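Oxysterol-binding protein homolog 3 (Saccharomyces cerevisiae, PDB 4IC4) carries lipids between membranes in a hydrophobic pocket of its OSBP-related domain, in phosphoinositide-coupled transport that helps maintain the distribution of sterols within the cell. Local coordinates at residues 220-225 with 230-235; 101-106 with 246-251; 118-123 with 328-333; 323-328 with 339-344. One frame throughout, in Å; residues are numbered along the deposited sequence.

Interaction 1. Residues 220-225 with 230-235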
# COMPACT_ATOMS: atom_id res chain seq x y z
N GLU A 220 7.11 -3.53 -17.62
CA GLU A 220 8.34 -3.55 -16.84
C GLU A 220 8.51 -2.26 -16.05
O GLU A 220 7.71 -1.33 -16.19
CB GLU A 220 9.53 -3.70 -17.79
CG GLU A 220 9.73 -2.49 -18.69
CD GLU A 220 10.10 -2.86 -20.11
OE1 GLU A 220 11.14 -3.50 -20.32
OE2 GLU A 220 9.33 -2.50 -21.04
N PHE A 221 9.54 -2.21 -15.22
CA PHE A 221 9.85 -1.02 -14.44
C PHE A 221 11.29 -1.13 -13.95
O PHE A 221 11.85 -2.23 -13.90
CB PHE A 221 8.86 -0.83 -13.28
CG PHE A 221 9.18 -1.63 -12.04
CD1 PHE A 221 9.81 -1.03 -10.96
CD2 PHE A 221 8.80 -2.96 -11.94
CE1 PHE A 221 10.05 -1.74 -9.79
CE2 PHE A 221 9.04 -3.69 -10.78
CZ PHE A 221 9.66 -3.08 -9.70
N GLU A 222 11.89 -0.00 -13.60
CA GLU A 222 13.27 -0.01 -13.15
C GLU A 222 13.49 0.66 -11.80
O GLU A 222 12.74 1.56 -11.40
CB GLU A 222 14.17 0.67 -14.19
CG GLU A 222 14.02 0.13 -15.60
CD GLU A 222 15.12 0.62 -16.53
OE1 GLU A 222 15.36 1.84 -16.58
OE2 GLU A 222 15.73 -0.22 -17.23
N VAL A 223 14.51 0.20 -11.10
CA VAL A 223 14.89 0.76 -9.82
C VAL A 223 16.24 1.40 -10.09
O VAL A 223 17.12 0.77 -10.69
CB VAL A 223 15.07 -0.33 -8.74
CG1 VAL A 223 15.61 0.28 -7.46
CG2 VAL A 223 13.73 -1.01 -8.49
N HIS A 224 16.41 2.65 -9.67
CA HIS A 224 17.66 3.36 -9.91
C HIS A 224 18.34 3.81 -8.63
O HIS A 224 17.70 4.29 -7.70
CB HIS A 224 17.39 4.58 -10.80
CG HIS A 224 16.95 4.22 -12.19
ND1 HIS A 224 17.81 3.69 -13.13
CD2 HIS A 224 15.74 4.30 -12.78
CE1 HIS A 224 17.14 3.45 -14.24
NE2 HIS A 224 15.89 3.81 -14.06
N SER A 225 19.66 3.63 -8.60
CA SER A 225 20.46 4.02 -7.45
C SER A 225 21.22 5.30 -7.75
O SER A 225 21.62 5.54 -8.89
CB SER A 225 21.47 2.92 -7.11
OG SER A 225 22.49 3.42 -6.26
N LYS A 230 21.38 0.15 -11.91
CA LYS A 230 20.01 0.11 -12.38
C LYS A 230 19.53 -1.33 -12.40
O LYS A 230 20.29 -2.25 -12.69
CB LYS A 230 19.89 0.70 -13.79
CG LYS A 230 20.70 -0.03 -14.85
CD LYS A 230 20.36 0.46 -16.25
CE LYS A 230 18.93 0.12 -16.62
NZ LYS A 230 18.68 -1.35 -16.56
N SER A 231 18.26 -1.52 -12.07
CA SER A 231 17.67 -2.85 -12.06
C SER A 231 16.47 -2.80 -12.99
O SER A 231 15.63 -1.90 -12.89
CB SER A 231 17.23 -3.24 -10.65
OG SER A 231 16.71 -4.56 -10.63
N HIS A 232 16.39 -3.76 -13.90
CA HIS A 232 15.30 -3.83 -14.86
C HIS A 232 14.44 -5.06 -14.59
O HIS A 232 14.90 -6.19 -14.74
CB HIS A 232 15.88 -3.87 -16.28
CG HIS A 232 14.86 -3.84 -17.37
ND1 HIS A 232 14.20 -4.97 -17.80
CD2 HIS A 232 14.37 -2.82 -18.10
CE1 HIS A 232 13.35 -4.64 -18.76
NE2 HIS A 232 13.44 -3.34 -18.96
N ILE A 233 13.20 -4.83 -14.18
CA ILE A 233 12.28 -5.92 -13.87
C ILE A 233 11.27 -6.09 -15.00
O ILE A 233 10.54 -5.15 -15.33
CB ILE A 233 11.50 -5.65 -12.56
CG1 ILE A 233 12.46 -5.50 -11.39
CG2 ILE A 233 10.53 -6.79 -12.29
CD1 ILE A 233 13.15 -4.16 -11.31
N LEU A 234 11.23 -7.28 -15.58
CA LEU A 234 10.29 -7.56 -16.66
C LEU A 234 9.36 -8.71 -16.28
O LEU A 234 9.82 -9.78 -15.89
CB LEU A 234 11.04 -7.91 -17.95
CG LEU A 234 12.03 -9.08 -17.93
CD1 LEU A 234 12.41 -9.44 -19.36
CD2 LEU A 234 13.26 -8.71 -17.12
N PHE A 235 8.06 -8.47 -16.38
CA PHE A 235 7.07 -9.48 -16.04
C PHE A 235 6.69 -10.32 -17.26
O PHE A 235 6.62 -9.80 -18.37
CB PHE A 235 5.83 -8.81 -15.45
CG PHE A 235 6.11 -8.05 -14.18
CD1 PHE A 235 6.28 -8.73 -12.98
CD2 PHE A 235 6.25 -6.67 -14.20
CE1 PHE A 235 6.59 -8.03 -11.81
CE2 PHE A 235 6.56 -5.97 -13.04
CZ PHE A 235 6.73 -6.66 -11.84
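Phe221 and Ile233 face each other in a beta hairpin of the OSBP-related domain's barrel, joined by backbone and side chain alike. As a hydrogen-bonded pair they exchange two bonds, Phe221 N to Ile233 O at 3.1 Å and Ile233 N to Phe221 O at 2.9 Å; Val223 and Ser231 repeat the pattern two residues on. Over one face of the Phe221 ring hangs Ile233 CD1, a CH-pi contact 4.2 Å from the ring centroid. The ring reaches this methyl with CG set between the backbone N and the carbonyl carbon (chi1 83°), and Phe235 CE2 comes to its edge, 3.9 Å from Phe221 CD2. Glu220, Glu222, His224, Lys230 and His232 lie on the other face. There the two glutamates come to the imidazole edge of His232: Glu220 OE1 accepts a weak, bent bond from His232 NE2 (2.7 Å, 121°), and Glu222 OE2 sits 3.1 Å from His232 CD2, its carboxylate perpendicular to the ring. Glu222 OE2 also forms a salt bridge with Lys230 NZ at 3.2 Å, weak as a hydrogen bond, the lysine chain bending back at its last two torsions. A glutamine in place of Glu222 would probably leave the Lys230 ammonium without its opposite charge. Further out, helix 94-104 covers the apolar face, with Ala102 against Phe221 and Ile103 against Ile233, while Ser231 OG is hydrogen-bonded to Ser99 OG. The hairpin is thus two-faced: backbone bonds join the strands, buried hydrocarbon packs between them on the side toward the helix, and a more exposed polar row, whose side-chain bonds are weak, runs along the other.

Interaction 2. Residues 101-106 with 246-251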
# COMPACT_ATOMS: atom_id res chain seq x y z
N PHE A 101 12.42 -5.95 -2.69
CA PHE A 101 11.46 -5.18 -1.90
C PHE A 101 10.44 -4.50 -2.81
O PHE A 101 9.24 -4.54 -2.54
CB PHE A 101 12.18 -4.11 -1.08
CG PHE A 101 11.25 -3.21 -0.31
CD1 PHE A 101 10.64 -3.65 0.86
CD2 PHE A 101 10.96 -1.93 -0.78
CE1 PHE A 101 9.74 -2.83 1.55
CE2 PHE A 101 10.06 -1.10 -0.10
CZ PHE A 101 9.45 -1.56 1.07
N ALA A 102 10.91 -3.89 -3.90
CA ALA A 102 10.04 -3.19 -4.83
C ALA A 102 8.97 -4.08 -5.46
O ALA A 102 7.86 -3.63 -5.73
CB ALA A 102 10.88 -2.54 -5.93
N ILE A 103 9.31 -5.34 -5.70
CA ILE A 103 8.38 -6.29 -6.30
C ILE A 103 7.49 -6.99 -5.28
O ILE A 103 6.35 -7.36 -5.58
CB ILE A 103 9.16 -7.38 -7.08
CG1 ILE A 103 9.94 -6.74 -8.23
CG2 ILE A 103 8.21 -8.45 -7.59
CD1 ILE A 103 10.92 -7.68 -8.91
N SER A 104 8.00 -7.16 -4.06
CA SER A 104 7.29 -7.89 -3.02
C SER A 104 5.84 -7.51 -2.73
O SER A 104 5.03 -8.39 -2.43
CB SER A 104 8.08 -7.85 -1.70
OG SER A 104 8.14 -6.55 -1.16
N PHE A 105 5.51 -6.23 -2.83
CA PHE A 105 4.14 -5.81 -2.52
C PHE A 105 3.09 -6.50 -3.40
O PHE A 105 1.94 -6.65 -2.98
CB PHE A 105 4.00 -4.29 -2.64
CG PHE A 105 3.75 -3.82 -4.04
CD1 PHE A 105 4.78 -3.77 -4.96
CD2 PHE A 105 2.47 -3.46 -4.44
CE1 PHE A 105 4.54 -3.37 -6.28
CE2 PHE A 105 2.21 -3.06 -5.76
CZ PHE A 105 3.26 -3.02 -6.68
N LEU A 106 3.48 -6.90 -4.60
CA LEU A 106 2.54 -7.56 -5.51
C LEU A 106 1.98 -8.85 -4.93
O LEU A 106 0.86 -9.25 -5.25
CB LEU A 106 3.22 -7.88 -6.84
CG LEU A 106 3.60 -6.70 -7.73
CD1 LEU A 106 4.51 -7.19 -8.85
CD2 LEU A 106 2.34 -6.06 -8.29
N GLU A 246 2.66 -14.92 -13.46
CA GLU A 246 3.26 -14.89 -12.13
C GLU A 246 4.78 -14.78 -12.12
O GLU A 246 5.37 -14.38 -11.11
CB GLU A 246 2.83 -16.13 -11.35
CG GLU A 246 1.34 -16.14 -11.05
CD GLU A 246 0.88 -17.41 -10.35
OE1 GLU A 246 1.69 -18.01 -9.61
OE2 GLU A 246 -0.29 -17.79 -10.53
N GLY A 247 5.42 -15.12 -13.23
CA GLY A 247 6.87 -15.05 -13.29
C GLY A 247 7.44 -13.72 -13.74
O GLY A 247 6.76 -12.90 -14.35
N PHE A 248 8.71 -13.50 -13.42
CA PHE A 248 9.38 -12.27 -13.81
C PHE A 248 10.89 -12.45 -13.73
O PHE A 248 11.38 -13.37 -13.07
CB PHE A 248 8.94 -11.12 -12.90
CG PHE A 248 9.40 -11.25 -11.48
CD1 PHE A 248 10.66 -10.81 -11.10
CD2 PHE A 248 8.58 -11.83 -10.52
CE1 PHE A 248 11.10 -10.94 -9.78
CE2 PHE A 248 9.00 -11.97 -9.21
CZ PHE A 248 10.26 -11.52 -8.83
N LYS A 249 11.62 -11.58 -14.42
CA LYS A 249 13.07 -11.63 -14.45
C LYS A 249 13.61 -10.26 -14.06
O LYS A 249 12.97 -9.24 -14.30
CB LYS A 249 13.56 -11.98 -15.86
CG LYS A 249 13.14 -13.35 -16.36
CD LYS A 249 13.80 -14.47 -15.56
CE LYS A 249 13.52 -15.83 -16.19
NZ LYS A 249 14.19 -16.93 -15.45
N VAL A 250 14.77 -10.25 -13.43
CA VAL A 250 15.40 -9.00 -13.01
C VAL A 250 16.83 -8.96 -13.54
O VAL A 250 17.60 -9.89 -13.32
CB VAL A 250 15.44 -8.87 -11.48
CG1 VAL A 250 16.01 -7.51 -11.08
CG2 VAL A 250 14.05 -9.06 -10.90
N SER A 251 17.16 -7.88 -14.23
CA SER A 251 18.51 -7.71 -14.77
C SER A 251 19.17 -6.56 -14.02
O SER A 251 18.72 -5.42 -14.10
CB SER A 251 18.44 -7.40 -16.26
OG SER A 251 17.81 -8.45 -16.98
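Ile103 points CG1 anti to its carbonyl carbon (chi1 -63°) and continues extended to CD1, while Phe248 turns its ring into the position between backbone N and carbonyl carbon (chi1 68°); with both CB atoms directed at the other segment, the side chains meet from opposite directions. Both branches of the isoleucine engage the ring. CG2 lies over a face of Phe248, a CH-pi contact 4.2 Å from the ring centroid and 26° off the normal, its nearest ring atom being CZ at 3.9 Å. The longer branch brings Ile103 CD1 to 3.4 Å from Phe248 CE1, a close apolar approach, and carries the same methyl to 4.0 Å from Val250 CG2. That valine methyl lies in the plane of the Phe248 ring, at its edge, so Ile103 CD1, above the ring near CE1, also meets the aliphatic group there. Phe248 and Val250, two residues apart on strand 247-253 of the barrel, present their side chains to the same side of the sheet, and Ile103 comes from helix 94-104, which lies against it. Phe235 of strand 230-235 packs on Phe248. An alanine at Phe248 would probably open a gap beneath Ile103 CG2 and leave the isoleucine with little more than Val250 to rest on across this contact. No hydrogen bond links the two segments, and all three touching residues are buried. Helix and strand are joined here purely by the fit of hydrocarbon surfaces, an attachment set by shape and the exclusion of water rather than by directional bonds.

Interaction 3. Residues 118-123 with 328-333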
# COMPACT_ATOMS: atom_id res chain seq x y z
N LYS A 118 -12.19 -3.63 -2.78
CA LYS A 118 -11.22 -2.53 -2.70
C LYS A 118 -11.25 -1.88 -1.32
O LYS A 118 -12.23 -1.99 -0.59
CB LYS A 118 -11.56 -1.46 -3.75
CG LYS A 118 -12.83 -0.67 -3.45
CD LYS A 118 -13.12 0.35 -4.53
CE LYS A 118 -14.36 1.17 -4.20
NZ LYS A 118 -14.21 1.90 -2.91
N PRO A 119 -10.15 -1.22 -0.93
CA PRO A 119 -10.12 -0.58 0.39
C PRO A 119 -11.05 0.64 0.44
O PRO A 119 -11.46 1.16 -0.59
CB PRO A 119 -8.66 -0.16 0.55
CG PRO A 119 -7.92 -1.13 -0.32
CD PRO A 119 -8.81 -1.22 -1.54
N PHE A 120 -11.38 1.06 1.66
CA PHE A 120 -12.21 2.25 1.84
C PHE A 120 -11.39 3.47 1.42
O PHE A 120 -10.18 3.52 1.66
CB PHE A 120 -12.57 2.45 3.31
CG PHE A 120 -13.67 1.57 3.81
CD1 PHE A 120 -14.90 2.12 4.16
CD2 PHE A 120 -13.47 0.20 3.99
CE1 PHE A 120 -15.91 1.32 4.69
CE2 PHE A 120 -14.48 -0.60 4.52
CZ PHE A 120 -15.70 -0.03 4.87
N ASN A 121 -12.05 4.45 0.81
CA ASN A 121 -11.36 5.68 0.43
C ASN A 121 -11.15 6.48 1.71
O ASN A 121 -12.10 6.75 2.44
CB ASN A 121 -12.22 6.51 -0.53
CG ASN A 121 -12.40 5.84 -1.88
OD1 ASN A 121 -11.42 5.50 -2.54
ND2 ASN A 121 -13.65 5.66 -2.29
N PRO A 122 -9.91 6.85 2.01
CA PRO A 122 -9.69 7.62 3.24
C PRO A 122 -10.32 9.00 3.11
O PRO A 122 -10.59 9.48 2.01
CB PRO A 122 -8.17 7.72 3.33
CG PRO A 122 -7.69 6.53 2.55
CD PRO A 122 -8.63 6.50 1.38
N LEU A 123 -10.56 9.64 4.25
CA LEU A 123 -11.11 10.98 4.25
C LEU A 123 -9.92 11.93 4.17
O LEU A 123 -8.81 11.57 4.54
CB LEU A 123 -11.87 11.25 5.55
CG LEU A 123 -13.03 10.30 5.84
CD1 LEU A 123 -13.58 10.58 7.23
CD2 LEU A 123 -14.12 10.48 4.78
N ARG A 328 -14.63 -0.35 10.97
CA ARG A 328 -14.72 -1.23 12.14
C ARG A 328 -15.99 -2.08 12.14
O ARG A 328 -15.93 -3.28 12.37
CB ARG A 328 -14.64 -0.42 13.43
CG ARG A 328 -14.59 -1.28 14.69
CD ARG A 328 -13.32 -2.11 14.74
NE ARG A 328 -12.13 -1.26 14.74
CZ ARG A 328 -10.89 -1.69 14.54
NH1 ARG A 328 -10.65 -2.97 14.31
NH2 ARG A 328 -9.88 -0.83 14.57
N ALA A 329 -17.12 -1.44 11.89
CA ALA A 329 -18.39 -2.16 11.87
C ALA A 329 -18.38 -3.22 10.78
O ALA A 329 -18.84 -4.34 10.99
CB ALA A 329 -19.54 -1.18 11.64
N TYR A 330 -17.82 -2.87 9.62
CA TYR A 330 -17.73 -3.78 8.49
C TYR A 330 -16.83 -4.96 8.83
O TYR A 330 -17.15 -6.11 8.52
CB TYR A 330 -17.17 -3.05 7.26
CG TYR A 330 -17.24 -3.83 5.97
CD1 TYR A 330 -18.47 -4.22 5.43
CD2 TYR A 330 -16.08 -4.15 5.27
CE1 TYR A 330 -18.54 -4.90 4.22
CE2 TYR A 330 -16.14 -4.83 4.05
CZ TYR A 330 -17.37 -5.20 3.54
OH TYR A 330 -17.43 -5.85 2.33
N GLU A 331 -15.71 -4.67 9.48
CA GLU A 331 -14.76 -5.71 9.87
C GLU A 331 -15.45 -6.71 10.79
O GLU A 331 -15.26 -7.92 10.66
CB GLU A 331 -13.56 -5.09 10.59
CG GLU A 331 -12.56 -6.10 11.13
CD GLU A 331 -11.45 -5.46 11.94
OE1 GLU A 331 -10.54 -4.84 11.34
OE2 GLU A 331 -11.49 -5.56 13.19
N GLU A 332 -16.27 -6.20 11.70
CA GLU A 332 -16.96 -7.06 12.66
C GLU A 332 -18.27 -7.65 12.15
O GLU A 332 -19.03 -8.24 12.92
CB GLU A 332 -17.18 -6.28 13.96
CG GLU A 332 -15.91 -5.61 14.45
CD GLU A 332 -16.02 -5.00 15.83
OE1 GLU A 332 -17.13 -4.59 16.23
OE2 GLU A 332 -14.97 -4.92 16.52
N GLY A 333 -18.54 -7.50 10.86
CA GLY A 333 -19.74 -8.08 10.28
C GLY A 333 -21.06 -7.33 10.42
O GLY A 333 -22.10 -7.86 10.05
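A single aromatic pair makes the whole contact: of the two segments, Phe120 and Tyr330 alone touch, although about two hundred residues separate them in the chain. The phenylalanine turns its edge toward the face of the tyrosine in an offset edge-to-face arrangement, with ring planes 72° apart and centroids separated by 5.9 Å. Its CE2 comes to 4.0 Å from Tyr330 CD2, which lies in the plane of the phenylalanine ring, and CZ reaches Tyr330 CB at 4.1 Å. With Tyr330 CG anti to the backbone N (chi1 -171°), the phenol swings off helix 325-331 toward the short strand 118-120, and its hydroxyl is hydrogen-bonded to Asn66 O. The pair thus ties that helix to the strand carrying Lys118, which binds phosphatidylinositol 4-phosphate in the OSBP-related domain; Glu346, another residue of that binding site, has its side chain about 6 Å from that of Phe120. Just beyond Tyr330 the helix ends in a Schellman motif, with Gly333 at positive phi as the C-prime residue and its N bonded to Tyr330 O at 3.1 Å. One turn of the helix also carries a salt bridge whose hydrogen bond, Arg328 NH1 to Glu331 OE2, is weak and bent, and that carboxylate oxygen pairs with Arg31 too.

Interaction 4. Residues 323-328 with 339-344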
# COMPACT_ATOMS: atom_id res chain seq x y z
N LEU A 323 -9.70 4.14 13.82
CA LEU A 323 -10.81 4.72 14.55
C LEU A 323 -12.05 4.94 13.69
O LEU A 323 -13.08 5.43 14.18
CB LEU A 323 -10.37 6.03 15.21
CG LEU A 323 -9.18 5.88 16.17
CD1 LEU A 323 -8.83 7.23 16.79
CD2 LEU A 323 -9.50 4.86 17.25
N ARG A 324 -11.98 4.59 12.41
CA ARG A 324 -13.13 4.76 11.53
C ARG A 324 -14.23 3.77 11.89
O ARG A 324 -14.01 2.55 11.91
CB ARG A 324 -12.74 4.61 10.06
CG ARG A 324 -12.13 5.89 9.52
CD ARG A 324 -11.96 5.87 8.02
NE ARG A 324 -13.19 5.63 7.28
CZ ARG A 324 -13.32 5.89 5.98
NH1 ARG A 324 -12.30 6.42 5.31
NH2 ARG A 324 -14.45 5.61 5.34
N PRO A 325 -15.44 4.28 12.15
CA PRO A 325 -16.57 3.42 12.51
C PRO A 325 -17.13 2.53 11.41
O PRO A 325 -17.60 1.43 11.69
CB PRO A 325 -17.61 4.42 13.03
CG PRO A 325 -17.33 5.63 12.22
CD PRO A 325 -15.81 5.70 12.22
N ASP A 326 -17.08 3.00 10.17
CA ASP A 326 -17.60 2.19 9.08
C ASP A 326 -16.68 1.00 8.82
O ASP A 326 -17.15 -0.12 8.65
CB ASP A 326 -17.80 3.04 7.82
CG ASP A 326 -16.58 3.87 7.42
OD1 ASP A 326 -15.62 4.01 8.21
OD2 ASP A 326 -16.61 4.40 6.30
N ILE A 327 -15.37 1.25 8.82
CA ILE A 327 -14.43 0.16 8.60
C ILE A 327 -14.52 -0.85 9.74
O ILE A 327 -14.51 -2.06 9.51
CB ILE A 327 -12.97 0.69 8.51
CG1 ILE A 327 -12.84 1.67 7.34
CG2 ILE A 327 -12.01 -0.50 8.35
CD1 ILE A 327 -11.41 2.15 7.08
N ARG A 328 -14.63 -0.35 10.97
CA ARG A 328 -14.72 -1.23 12.14
C ARG A 328 -15.99 -2.08 12.14
O ARG A 328 -15.93 -3.28 12.37
CB ARG A 328 -14.64 -0.42 13.43
CG ARG A 328 -14.59 -1.28 14.69
CD ARG A 328 -13.32 -2.11 14.74
NE ARG A 328 -12.13 -1.26 14.74
CZ ARG A 328 -10.89 -1.69 14.54
NH1 ARG A 328 -10.65 -2.97 14.31
NH2 ARG A 328 -9.88 -0.83 14.57
N GLU A 339 -22.68 0.48 6.31
CA GLU A 339 -23.19 1.25 5.19
C GLU A 339 -23.66 2.63 5.66
O GLU A 339 -23.35 3.65 5.04
CB GLU A 339 -24.35 0.53 4.50
CG GLU A 339 -24.92 1.31 3.33
CD GLU A 339 -23.98 1.37 2.14
OE1 GLU A 339 -24.05 2.36 1.38
OE2 GLU A 339 -23.18 0.42 1.97
N GLU A 340 -24.40 2.66 6.76
CA GLU A 340 -24.90 3.92 7.29
C GLU A 340 -23.74 4.84 7.66
O GLU A 340 -23.77 6.04 7.38
CB GLU A 340 -25.78 3.67 8.51
CG GLU A 340 -26.68 4.85 8.87
CD GLU A 340 -27.64 4.53 9.99
OE1 GLU A 340 -28.33 3.49 9.91
OE2 GLU A 340 -27.71 5.32 10.96
N TRP A 341 -22.72 4.28 8.29
CA TRP A 341 -21.56 5.07 8.69
C TRP A 341 -20.76 5.55 7.48
O TRP A 341 -20.27 6.68 7.47
CB TRP A 341 -20.65 4.26 9.62
CG TRP A 341 -21.00 4.39 11.07
CD1 TRP A 341 -21.44 3.39 11.90
CD2 TRP A 341 -20.91 5.57 11.87
NE1 TRP A 341 -21.63 3.89 13.17
CE2 TRP A 341 -21.31 5.22 13.18
CE3 TRP A 341 -20.54 6.89 11.61
CZ2 TRP A 341 -21.34 6.15 14.23
CZ3 TRP A 341 -20.57 7.82 12.65
CH2 TRP A 341 -20.97 7.43 13.94
N LYS A 342 -20.60 4.70 6.47
CA LYS A 342 -19.86 5.09 5.28
C LYS A 342 -20.52 6.33 4.67
O LYS A 342 -19.86 7.32 4.38
CB LYS A 342 -19.84 3.94 4.26
CG LYS A 342 -19.01 4.24 3.01
CD LYS A 342 -18.89 3.03 2.11
CE LYS A 342 -18.11 3.37 0.85
NZ LYS A 342 -17.97 2.19 -0.06
N LEU A 343 -21.84 6.27 4.50
CA LEU A 343 -22.58 7.39 3.94
C LEU A 343 -22.44 8.63 4.83
O LEU A 343 -22.30 9.75 4.32
CB LEU A 343 -24.05 7.02 3.79
CG LEU A 343 -24.34 5.89 2.81
CD1 LEU A 343 -25.82 5.52 2.86
CD2 LEU A 343 -23.94 6.31 1.40
N LYS A 344 -22.48 8.43 6.14
CA LYS A 344 -22.37 9.54 7.08
C LYS A 344 -21.01 10.24 6.99
O LYS A 344 -20.95 11.47 6.93
CB LYS A 344 -22.60 9.04 8.51
CG LYS A 344 -22.33 10.09 9.59
CD LYS A 344 -23.17 11.34 9.41
CE LYS A 344 -24.65 11.07 9.64
NZ LYS A 344 -25.45 12.32 9.50
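Pro325 stands its CB-CG edge on one face of the Trp341 indole, with CB centred above it, 3.7 Å from the centroid of the five-membered ring and 12° off its normal. The neighbouring CG extends over the six-membered ring, approaching Trp341 CE3 to 3.5 Å; CB makes the CH-pi contact and CG an apolar one, so this edge of the pyrrolidine reaches over both indole rings. Next to it Asp326 CB packs against Trp341 CB at 3.6 Å. The second flat pair is a carboxylate and a guanidinium. Arg324 grips Asp326 side-on with two nitrogens, NE to OD1 at 3.1 Å and NH2 to OD2 at 2.7 Å, each oxygen offering its syn lone pair and lying close to the guanidinium plane. From above the carboxylate plane Ile327 N adds a further bond to OD1, giving that oxygen two donors. These bonds fix the rotation of the carboxylate, whose chi1 of 51° holds it close to its own backbone. Asp326 OD2 also rests 3.5 Å from Lys342 CA, but the extended lysine leads its ammonium away, to Met61 O and Asn66 OD1. The charge of the buried aspartate is thus probably balanced mainly by Arg324, which also reaches Glu126 and Asn121 O. Arg324 stands at the N-cap position of helix 325-331, and the contact packs the first turn of this helix against helix 335-354, which continues into the phosphatidylinositol 4-phosphate-binding residues Glu346 to Arg350; Lys342, touching the backbone of Met61, brings this helix pair to the edge of the phosphoinositide site of the OSBP-related domain.

Overall arrangement
From the N terminus, residues 101-106 of helix 94-104 open interaction 2, and strand 118-120 then opens interaction 3. The hairpin of interaction 1, closed over four residues, falls inside the span of both. Interaction 2 closes next, about 140 residues after it opened, on strand 247-253; this strand neighbours 230-235 in the sheet, so interactions 1 and 2 touch and bind helix 94-104 to neighbouring strands of the barrel. Interaction 3 closes later, on helix 325-331, and so crosses interaction 2. Interaction 4 follows interactions 1 and 2 in series but crosses interaction 3, sharing Arg328 with it. Interactions 3 and 4, centres about 7 Å apart, join strand 118-120 and helices 325-331 and 335-354, on the opposite side of the chain's centre from the hairpin.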